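PDB 2QUP: BH1478 protein from Bacillus halodurans, which is of unknown function, belongs to the DUF327 family and folds into a bundle of four long helices. Local coordinates for residues Leu113-Ala118 and Leu127-Met132. Sequence-based numbering, arbitrary orientation.
Sequences LDLTDA and LDILNM
Leu115 opens the contact between 113-118 and 127-132, its CD1 methyl lying 3.9 Å from CB of Met132. A chi1 of 177° sets CG of the leucine opposite the backbone N, which lets CD1 reach the facing helix. There CD1 of Leu115 also approaches, more loosely at 4.3 Å, CG2 of Ile129, so one leucine branch spans two residues a helical turn apart.

One turn further on, the CB of Ala118 is directed toward the partner helix. Met132 has two conformers; in the one described here its chain, extended beyond CG, runs past Leu115, and CB of Ala118 lies 3.7 Å from SD of Met132 and equally close to CE. In that conformer a short side chain on one helix is matched by a long one on the other, a worked example of apolar packing between adjacent antiparallel helices. The two short axes approach to 10.7 Å at 167°, as in a helical hairpin.

In the fold, these are the C-terminal part of helix 98-120 and the N-terminal part of helix 126-144, joined by a short connection. Leu66 and Tyr69 of helix 63-88 pack on Leu115, while Leu130 turns to Lys55 and Ser58 of helix 27-60.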
ATOM      1  N   LEU A 113     -10.878  -5.914  -4.104  1.00 27.41           N
ATOM      2  CA  LEU A 113     -12.221  -6.466  -4.301  1.00 25.66           C
ATOM      3  C   LEU A 113     -12.119  -7.915  -4.762  1.00 27.89           C
ATOM      4  O   LEU A 113     -12.908  -8.748  -4.344  1.00 29.86           O
ATOM      5  CB  LEU A 113     -12.996  -5.641  -5.331  1.00 21.60           C
ATOM      6  CG  LEU A 113     -13.418  -4.215  -4.956  1.00 27.72           C
ATOM      7  CD1 LEU A 113     -13.921  -3.450  -6.197  1.00 21.63           C
ATOM      8  CD2 LEU A 113     -14.476  -4.232  -3.871  1.00 25.41           C
ATOM      9  N   ASP A 114     -11.127  -8.210  -5.594  1.00 26.33           N
ATOM     10  CA  ASP A 114     -10.908  -9.574  -6.103  1.00 30.02           C
ATOM     11  C   ASP A 114     -10.405 -10.536  -5.034  1.00 32.94           C
ATOM     12  O   ASP A 114     -10.616 -11.761  -5.105  1.00 24.27           O
ATOM     13  CB  ASP A 114      -9.900  -9.548  -7.245  1.00 32.79           C
ATOM     14  CG  ASP A 114     -10.498  -9.052  -8.537  1.00 38.59           C
ATOM     15  OD1 ASP A 114      -9.729  -8.912  -9.504  1.00 42.01           O
ATOM     16  OD2 ASP A 114     -11.728  -8.806  -8.590  1.00 42.90           O
ATOM     17  N   LEU A 115      -9.720  -9.960  -4.063  1.00 20.09           N
ATOM     18  CA  LEU A 115      -9.215 -10.678  -2.917  1.00 27.63           C
ATOM     19  C   LEU A 115     -10.339 -11.044  -1.959  1.00 29.21           C
ATOM     20  O   LEU A 115     -10.429 -12.190  -1.540  1.00 27.89           O
ATOM     21  CB  LEU A 115      -8.166  -9.821  -2.182  1.00 27.27           C
ATOM     22  CG  LEU A 115      -7.561 -10.381  -0.898  1.00 28.84           C
ATOM     23  CD1 LEU A 115      -6.716 -11.620  -1.183  1.00 23.92           C
ATOM     24  CD2 LEU A 115      -6.723  -9.324  -0.218  1.00 24.36           C
ATOM     25  N   THR A 116     -11.170 -10.058  -1.601  1.00 23.89           N
ATOM     26  CA  THR A 116     -12.410 -10.287  -0.882  1.00 24.77           C
ATOM     27  C   THR A 116     -13.221 -11.449  -1.420  1.00 28.65           C
ATOM     28  O   THR A 116     -13.630 -12.326  -0.670  1.00 31.34           O
ATOM     29  CB  THR A 116     -13.249  -9.029  -0.807  1.00 24.62           C
ATOM     30  OG1 THR A 116     -12.417  -7.959  -0.354  1.00 26.12           O
ATOM     31  CG2 THR A 116     -14.366  -9.205   0.205  1.00 27.95           C
ATOM     32  N   ASP A 117     -13.392 -11.478  -2.730  1.00 22.89           N
ATOM     33  CA  ASP A 117     -14.082 -12.557  -3.392  1.00 27.02           C
ATOM     34  C   ASP A 117     -13.446 -13.910  -3.146  1.00 28.64           C
ATOM     35  O   ASP A 117     -14.140 -14.892  -2.860  1.00 33.45           O
ATOM     36  CB  ASP A 117     -14.131 -12.271  -4.878  1.00 19.92           C
ATOM     37  CG  ASP A 117     -15.514 -12.374  -5.421  1.00 44.39           C
ATOM     38  OD1 ASP A 117     -16.379 -11.553  -5.024  1.00 47.14           O
ATOM     39  OD2 ASP A 117     -15.740 -13.300  -6.228  1.00 59.89           O
ATOM     40  N   ALA A 118     -12.124 -13.952  -3.258  1.00 31.34           N
ATOM     41  CA  ALA A 118     -11.372 -15.195  -3.184  1.00 31.16           C
ATOM     42  C   ALA A 118     -11.409 -15.754  -1.762  1.00 33.61           C
ATOM     43  O   ALA A 118     -11.460 -16.963  -1.554  1.00 34.05           O
ATOM     44  CB  ALA A 118      -9.948 -14.955  -3.619  1.00 27.91           C
ATOM     45  N   LEU A 127      -1.804 -20.378  -1.115  1.00 29.03           N
ATOM     46  CA  LEU A 127      -0.731 -19.876  -1.970  1.00 30.53           C
ATOM     47  C   LEU A 127      -1.195 -18.844  -2.989  1.00 34.39           C
ATOM     48  O   LEU A 127      -0.478 -17.868  -3.259  1.00 39.99           O
ATOM     49  CB  LEU A 127       0.029 -21.009  -2.650  1.00 35.03           C
ATOM     50  CG  LEU A 127       1.382 -20.668  -3.275  1.00 31.78           C
ATOM     51  CD1 LEU A 127       2.369 -20.113  -2.252  1.00 31.54           C
ATOM     52  CD2 LEU A 127       1.916 -21.947  -3.887  1.00 29.95           C
ATOM     53  N   ASP A 128      -2.384 -19.072  -3.551  1.00 36.56           N
ATOM     54  CA  ASP A 128      -3.080 -18.092  -4.398  1.00 31.21           C
ATOM     55  C   ASP A 128      -3.358 -16.806  -3.630  1.00 23.75           C
ATOM     56  O   ASP A 128      -3.137 -15.734  -4.154  1.00 30.68           O
ATOM     57  CB  ASP A 128      -4.400 -18.664  -4.925  1.00 33.48           C
ATOM     58  CG  ASP A 128      -4.209 -19.930  -5.756  1.00 42.22           C
ATOM     59  OD1 ASP A 128      -3.128 -20.141  -6.342  1.00 39.70           O
ATOM     60  OD2 ASP A 128      -5.159 -20.730  -5.817  1.00 56.03           O
ATOM     61  N   ILE A 129      -3.836 -16.926  -2.395  1.00 26.75           N
ATOM     62  CA  ILE A 129      -4.038 -15.763  -1.506  1.00 26.87           C
ATOM     63  C   ILE A 129      -2.743 -14.984  -1.227  1.00 29.17           C
ATOM     64  O   ILE A 129      -2.704 -13.755  -1.328  1.00 28.88           O
ATOM     65  CB  ILE A 129      -4.782 -16.167  -0.215  1.00 30.56           C
ATOM     66  CG1 ILE A 129      -6.175 -16.702  -0.580  1.00 34.55           C
ATOM     67  CG2 ILE A 129      -4.867 -15.006   0.774  1.00 23.28           C
ATOM     68  CD1 ILE A 129      -7.171 -16.764   0.542  1.00 49.54           C
ATOM     69  N   LEU A 130      -1.676 -15.722  -0.926  1.00 30.00           N
ATOM     70  CA  LEU A 130      -0.328 -15.179  -0.869  1.00 24.65           C
ATOM     71  C   LEU A 130       0.081 -14.397  -2.117  1.00 24.93           C
ATOM     72  O   LEU A 130       0.595 -13.276  -2.009  1.00 19.86           O
ATOM     73  CB  LEU A 130       0.673 -16.291  -0.550  1.00 22.00           C
ATOM     74  CG  LEU A 130       2.040 -15.946   0.016  1.00 34.69           C
ATOM     75  CD1 LEU A 130       1.917 -14.962   1.217  1.00 22.35           C
ATOM     76  CD2 LEU A 130       2.697 -17.252   0.418  1.00 23.83           C
ATOM     77  N   ASN A 131      -0.157 -14.965  -3.301  1.00 23.25           N
ATOM     78  CA  ASN A 131       0.146 -14.283  -4.564  1.00 24.32           C
ATOM     79  C   ASN A 131      -0.604 -12.981  -4.728  1.00 26.29           C
ATOM     80  O   ASN A 131      -0.007 -11.978  -5.117  1.00 33.58           O
ATOM     81  CB  ASN A 131      -0.113 -15.190  -5.760  1.00 26.17           C
ATOM     82  CG  ASN A 131       0.855 -16.361  -5.814  1.00 50.96           C
ATOM     83  OD1 ASN A 131       2.060 -16.203  -5.592  1.00 62.65           O
ATOM     84  ND2 ASN A 131       0.331 -17.545  -6.104  1.00 65.49           N
ATOM     85  N   MET A 132      -1.892 -13.012  -4.369  1.00 30.18           N
ATOM     86  CA  MET A 132      -2.781 -11.854  -4.459  0.50 25.65           C
ATOM     87  C   MET A 132      -2.297 -10.710  -3.578  1.00 29.96           C
ATOM     88  O   MET A 132      -2.315  -9.549  -3.995  1.00 33.65           O
ATOM     89  CB  MET A 132      -4.217 -12.239  -4.064  0.50 28.03           C
ATOM     90  CG  MET A 132      -4.958 -13.135  -5.069  0.50 26.48           C
ATOM     91  SD  MET A 132      -6.492 -13.829  -4.390  0.50 24.19           S
ATOM     92  CE  MET A 132      -6.688 -15.304  -5.409  0.50 23.38           C
TER